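Local coordinates for protein formate-dependent phosphoribosylglycinamide formyltransferase (Mycobacterium tuberculosis H37Rv, PDB 6KHR) that belongs to the ATP-grasp superfamily of enzymes and forms an assembly of two copies, at residues R27-L32 / I43-L48; P148-G153 / V163-P168. All coordinates share one frame; numbering follows the deposited sequence.

Contact 1: residues R27-L32 / I43-L48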
loop_
_atom_site.group_PDB
_atom_site.type_symbol
_atom_site.label_atom_id
_atom_site.label_comp_id
_atom_site.label_asym_id
_atom_site.label_seq_id
_atom_site.Cartn_x
_atom_site.Cartn_y
_atom_site.Cartn_z
ATOM N N ARG A 27 -0.445 -16.613 14.197
ATOM C CA ARG A 27 -0.849 -15.246 14.557
ATOM C C ARG A 27 -2.116 -14.836 13.805
ATOM O O ARG A 27 -2.106 -14.711 12.578
ATOM C CB ARG A 27 0.274 -14.246 14.278
ATOM C CG ARG A 27 1.665 -14.728 14.693
ATOM C CD ARG A 27 2.638 -13.574 14.924
ATOM N NE ARG A 27 2.293 -12.821 16.125
ATOM C CZ ARG A 27 2.947 -11.742 16.555
ATOM N NH1 ARG A 27 3.986 -11.273 15.879
ATOM N NH2 ARG A 27 2.561 -11.123 17.664
ATOM N N ARG A 28 -3.206 -14.635 14.543
ATOM C CA ARG A 28 -4.533 -14.447 13.965
ATOM C C ARG A 28 -5.135 -13.151 14.488
ATOM O O ARG A 28 -5.290 -12.975 15.703
ATOM C CB ARG A 28 -5.440 -15.637 14.277
ATOM C CG ARG A 28 -5.646 -16.603 13.099
ATOM C CD ARG A 28 -6.054 -18.005 13.553
ATOM N NE ARG A 28 -6.863 -17.952 14.766
ATOM C CZ ARG A 28 -8.191 -17.903 14.776
ATOM N NH1 ARG A 28 -8.868 -17.918 13.634
ATOM N NH2 ARG A 28 -8.842 -17.840 15.930
ATOM N N VAL A 29 -5.446 -12.244 13.572
ATOM C CA VAL A 29 -6.028 -10.946 13.883
ATOM C C VAL A 29 -7.466 -10.980 13.404
ATOM O O VAL A 29 -7.761 -11.551 12.352
ATOM C CB VAL A 29 -5.246 -9.794 13.209
ATOM C CG1 VAL A 29 -5.763 -8.435 13.669
ATOM C CG2 VAL A 29 -3.755 -9.915 13.477
ATOM N N MET A 30 -8.363 -10.389 14.176
ATOM C CA MET A 30 -9.768 -10.332 13.812
ATOM C C MET A 30 -10.159 -8.871 13.669
ATOM O O MET A 30 -9.902 -8.066 14.564
ATOM C CB MET A 30 -10.642 -11.044 14.852
ATOM C CG MET A 30 -12.098 -11.130 14.467
ATOM S SD MET A 30 -13.145 -11.900 15.718
ATOM C CE MET A 30 -12.655 -13.614 15.579
ATOM N N LEU A 31 -10.773 -8.536 12.545
ATOM C CA LEU A 31 -11.141 -7.165 12.219
ATOM C C LEU A 31 -12.650 -7.003 12.355
ATOM O O LEU A 31 -13.419 -7.578 11.580
ATOM C CB LEU A 31 -10.690 -6.810 10.806
ATOM C CG LEU A 31 -9.197 -6.772 10.501
ATOM C CD1 LEU A 31 -9.026 -6.416 9.054
ATOM C CD2 LEU A 31 -8.504 -5.754 11.365
ATOM N N LEU A 32 -13.074 -6.209 13.332
ATOM C CA LEU A 32 -14.479 -5.837 13.460
ATOM C C LEU A 32 -14.750 -4.677 12.505
ATOM O O LEU A 32 -14.301 -3.541 12.728
ATOM C CB LEU A 32 -14.806 -5.477 14.908
ATOM C CG LEU A 32 -15.206 -6.594 15.886
ATOM C CD1 LEU A 32 -14.720 -7.974 15.458
ATOM C CD2 LEU A 32 -14.734 -6.283 17.301
ATOM N N ILE A 43 -4.447 -6.343 4.001
ATOM C CA ILE A 43 -3.291 -6.599 3.156
ATOM C C ILE A 43 -2.022 -6.395 3.963
ATOM O O ILE A 43 -1.152 -7.270 4.016
ATOM C CB ILE A 43 -3.331 -5.691 1.913
ATOM C CG1 ILE A 43 -4.417 -6.146 0.944
ATOM C CG2 ILE A 43 -1.962 -5.598 1.246
ATOM C CD1 ILE A 43 -4.759 -5.083 -0.108
ATOM N N ALA A 44 -1.925 -5.250 4.644
ATOM C CA ALA A 44 -0.734 -4.948 5.431
ATOM C C ALA A 44 -0.429 -6.076 6.405
ATOM O O ALA A 44 0.697 -6.578 6.446
ATOM C CB ALA A 44 -0.909 -3.624 6.167
ATOM N N LEU A 45 -1.439 -6.516 7.166
ATOM C CA LEU A 45 -1.225 -7.558 8.166
ATOM C C LEU A 45 -0.799 -8.872 7.530
ATOM O O LEU A 45 -0.146 -9.695 8.185
ATOM C CB LEU A 45 -2.501 -7.780 8.969
ATOM C CG LEU A 45 -2.831 -6.755 10.035
ATOM C CD1 LEU A 45 -4.266 -6.932 10.464
ATOM C CD2 LEU A 45 -1.890 -6.952 11.184
ATOM N N GLN A 46 -1.183 -9.099 6.266
ATOM C CA GLN A 46 -0.846 -10.356 5.616
ATOM C C GLN A 46 0.572 -10.334 5.084
ATOM O O GLN A 46 1.223 -11.383 5.042
ATOM C CB GLN A 46 -1.845 -10.664 4.508
ATOM C CG GLN A 46 -3.163 -11.210 5.037
ATOM C CD GLN A 46 -4.222 -11.259 3.958
ATOM O OE1 GLN A 46 -4.004 -10.761 2.855
ATOM N NE2 GLN A 46 -5.374 -11.854 4.264
ATOM N N GLY A 47 1.074 -9.151 4.718
ATOM C CA GLY A 47 2.478 -9.030 4.369
ATOM C C GLY A 47 3.397 -9.332 5.540
ATOM O O GLY A 47 4.514 -9.819 5.349
ATOM N N LEU A 48 2.948 -9.044 6.760
ATOM C CA LEU A 48 3.755 -9.305 7.941
ATOM C C LEU A 48 3.555 -10.716 8.462
ATOM O O LEU A 48 4.115 -11.053 9.506
ATOM C CB LEU A 48 3.428 -8.299 9.049
ATOM C CG LEU A 48 3.685 -6.804 8.862
ATOM C CD1 LEU A 48 3.026 -5.966 9.988
ATOM C CD2 LEU A 48 5.165 -6.525 8.813
#
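Two first torsions bring Val-29 and Leu-45 together: CG1 of Val-29 stands anti to the backbone N (chi1 -173°), while in Leu-45 CG is anti to the carbonyl carbon and lies beside the backbone N (chi1 -77°). Set this way, the valine and leucine reach toward each other tip to tip, and CG1 of Val-29 meets CD1 of Leu-45 at 3.8 Å. That same CD1 of Leu-45 also sits against CB of Val-29, with CG2 of Val-29 bordering CD2 of Leu-45 at 4.2 Å. Farther along the strand, CD2 of Leu-31 approaches CD1 of Leu-45 at 4.5 Å, a looser touch. Leu-45 thus serves two strand residues whose side chains emerge on one side of the sheet, whereas that of Met-30, between them, points away. No hydrogen bond crosses here; the contact is wholly apolar, and all three residues are buried.

The pairing joins the first strand and helix of the beta-alpha-beta unit formed by strand 28-32, helix 36-47 and strand 51-56, within a five-stranded parallel sheet. Strand 28-32 is its middle strand, bonded through its backbone to Glu-51 and Ile-53 on one flank and Phe-92 on the other, while Ile-333 and Ala-330 of helix 325-334 touch Val-29 and Leu-45 respectively.

Contact 2: residues P148-G153 / V163-P168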
loop_
_atom_site.group_PDB
_atom_site.type_symbol
_atom_site.label_atom_id
_atom_site.label_comp_id
_atom_site.label_asym_id
_atom_site.label_seq_id
_atom_site.Cartn_x
_atom_site.Cartn_y
_atom_site.Cartn_z
ATOM N N PRO A 148 -15.333 26.855 23.512
ATOM C CA PRO A 148 -16.307 26.858 24.583
ATOM C C PRO A 148 -17.570 26.073 24.227
ATOM O O PRO A 148 -18.120 26.310 23.224
ATOM C CB PRO A 148 -16.592 28.344 24.697
ATOM C CG PRO A 148 -15.290 28.948 24.357
ATOM C CD PRO A 148 -14.844 28.155 23.168
ATOM N N PHE A 149 -17.978 25.163 25.096
ATOM C CA PHE A 149 -19.148 24.332 24.767
ATOM C C PHE A 149 -19.993 24.080 26.002
ATOM O O PHE A 149 -19.489 24.097 27.089
ATOM C CB PHE A 149 -18.675 23.002 24.210
ATOM C CG PHE A 149 -18.006 22.148 25.241
ATOM C CD1 PHE A 149 -16.648 22.236 25.455
ATOM C CD2 PHE A 149 -18.735 21.265 26.006
ATOM C CE1 PHE A 149 -16.031 21.452 26.409
ATOM C CE2 PHE A 149 -18.116 20.483 26.965
ATOM C CZ PHE A 149 -16.766 20.580 27.163
ATOM N N TRP A 150 -21.289 23.929 25.800
ATOM C CA TRP A 150 -22.232 23.679 26.910
ATOM C C TRP A 150 -23.213 22.595 26.504
ATOM O O TRP A 150 -23.602 22.566 25.367
ATOM C CB TRP A 150 -23.005 24.950 27.251
ATOM C CG TRP A 150 -22.141 26.077 27.689
ATOM C CD1 TRP A 150 -21.803 26.398 28.960
ATOM C CD2 TRP A 150 -21.452 27.003 26.847
ATOM N NE1 TRP A 150 -20.966 27.472 28.964
ATOM C CE2 TRP A 150 -20.719 27.849 27.682
ATOM C CE3 TRP A 150 -21.347 27.166 25.472
ATOM C CZ2 TRP A 150 -19.927 28.868 27.189
ATOM C CZ3 TRP A 150 -20.570 28.176 24.979
ATOM C CH2 TRP A 150 -19.873 29.015 25.829
ATOM N N PHE A 151 -23.531 21.713 27.430
ATOM C CA PHE A 151 -24.574 20.720 27.227
ATOM C C PHE A 151 -25.807 21.208 27.967
ATOM O O PHE A 151 -25.745 21.453 29.174
ATOM C CB PHE A 151 -24.133 19.343 27.728
ATOM C CG PHE A 151 -22.920 18.791 27.007
ATOM C CD1 PHE A 151 -22.905 18.686 25.622
ATOM C CD2 PHE A 151 -21.789 18.396 27.713
ATOM C CE1 PHE A 151 -21.792 18.183 24.954
ATOM C CE2 PHE A 151 -20.670 17.898 27.046
ATOM C CZ PHE A 151 -20.678 17.791 25.663
ATOM N N VAL A 152 -26.909 21.388 27.244
ATOM C CA VAL A 152 -28.156 21.859 27.822
ATOM C C VAL A 152 -29.198 20.760 27.666
ATOM O O VAL A 152 -28.983 19.770 26.971
ATOM C CB VAL A 152 -28.645 23.175 27.176
ATOM C CG1 VAL A 152 -27.579 24.252 27.314
ATOM C CG2 VAL A 152 -29.032 22.951 25.721
ATOM N N GLY A 153 -30.335 20.950 28.330
ATOM C CA GLY A 153 -31.422 19.986 28.289
ATOM C C GLY A 153 -32.779 20.652 28.417
ATOM O O GLY A 153 -33.810 19.981 28.547
ATOM N N VAL A 163 -27.150 34.326 26.188
ATOM C CA VAL A 163 -26.902 35.579 26.902
ATOM C C VAL A 163 -25.460 35.649 27.370
ATOM O O VAL A 163 -24.815 36.700 27.296
ATOM C CB VAL A 163 -27.877 35.728 28.088
ATOM C CG1 VAL A 163 -27.486 36.938 28.959
ATOM C CG2 VAL A 163 -29.309 35.839 27.592
ATOM N N HIS A 164 -24.950 34.538 27.870
ATOM C CA HIS A 164 -23.563 34.511 28.385
ATOM C C HIS A 164 -22.555 34.529 27.242
ATOM O O HIS A 164 -21.834 35.475 27.150
ATOM C CB HIS A 164 -23.374 33.272 29.234
ATOM C CG HIS A 164 -21.975 33.083 29.680
ATOM N ND1 HIS A 164 -21.352 33.955 30.509
ATOM C CD2 HIS A 164 -21.087 32.120 29.425
ATOM C CE1 HIS A 164 -20.143 33.546 30.748
ATOM N NE2 HIS A 164 -19.964 32.432 30.102
ATOM N N ALA A 165 -22.639 33.547 26.362
ATOM C CA ALA A 165 -21.696 33.274 25.256
ATOM C C ALA A 165 -21.748 34.283 24.123
ATOM O O ALA A 165 -20.700 34.609 23.625
ATOM C CB ALA A 165 -21.973 31.919 24.711
ATOM N N GLY A 166 -22.920 34.701 23.685
ATOM C CA GLY A 166 -22.942 35.665 22.576
ATOM C C GLY A 166 -23.133 34.962 21.258
ATOM O O GLY A 166 -23.469 33.814 21.287
ATOM N N PHE A 167 -22.915 35.613 20.132
ATOM C CA PHE A 167 -23.211 34.871 18.889
ATOM C C PHE A 167 -21.999 34.876 17.969
ATOM O O PHE A 167 -21.177 35.745 18.136
ATOM C CB PHE A 167 -24.456 35.484 18.254
ATOM C CG PHE A 167 -25.720 35.133 18.983
ATOM C CD1 PHE A 167 -26.337 33.922 18.773
ATOM C CD2 PHE A 167 -26.284 36.011 19.885
ATOM C CE1 PHE A 167 -27.493 33.599 19.450
ATOM C CE2 PHE A 167 -27.442 35.686 20.554
ATOM C CZ PHE A 167 -28.045 34.481 20.334
ATOM N N PRO A 168 -21.887 33.964 16.983
ATOM C CA PRO A 168 -22.851 32.896 16.786
ATOM C C PRO A 168 -22.585 31.693 17.680
ATOM O O PRO A 168 -21.530 31.621 18.218
ATOM C CB PRO A 168 -22.536 32.391 15.387
ATOM C CG PRO A 168 -21.076 32.628 15.278
ATOM C CD PRO A 168 -20.864 33.959 15.960
#
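Trp-150 meets Ala-165 and His-164 through the outer carbons CZ2, CH2 and CZ3 of its six-membered ring, and both partners approach that ring obliquely. The methyl CB of Ala-165 sits 3.8 Å from CH2 of Trp-150 and only slightly farther, 4.0 Å, from the neighbouring CZ3, so it nestles against the bond joining those two carbons. On the next ring carbon, CZ2 of Trp-150 lies 4.1 Å from CD2 of His-164. The indole carbon comes up to the edge of the imidazole, near its plane, and the two side chains cross at about a right angle. These are van der Waals contacts, and no hydrogen bond links the two segments.

In Trp-150, CG turns anti to the carbonyl carbon (chi1 -61°), which swings the indole out from the strand toward the end of the helix. His-164 has CG opposite its backbone N instead (chi1 174°), and its ND1 is hydrogen-bonded to Gln-204, a tie that would limit rotation of the imidazole. Immediately after Ala-165 the chain leaves the helix at Gly-166, which has a positive phi (96°).

The contact lies at the surface within the ATP-grasp family region, where strand 149-152 leads into helix 155-165 and the last turn of that helix comes back beside the strand. Strand 149-152 is one of the two outermost strands of a small antiparallel sheet, with Trp-150 bonded through its backbone to Ala-216 of strand 214-217. Val-161, one turn earlier in the helix, also touches the indole, while Phe-149 and Phe-151 pack on helix 131-141.

In the fold
The two contacts follow one another along the chain, contact 1 closing well before contact 2 opens, and they lie on opposite sides of the chain's centre. Their own centres are 45 Å apart, their nearest atoms about 26 Å apart. Each joins a strand to the helix that follows it in sequence, but in different settings: contact 1 is buried between the parallel sheet and helix 36-47, near the start of the modelled chain and close to the second subunit, whereas contact 2 is at the surface, and no other chain reaches its segments. One belongs to the parallel sheet with its beta-alpha-beta unit, the other to the small antiparallel sheet within the ATP-grasp range, so they do not bear on one another directly.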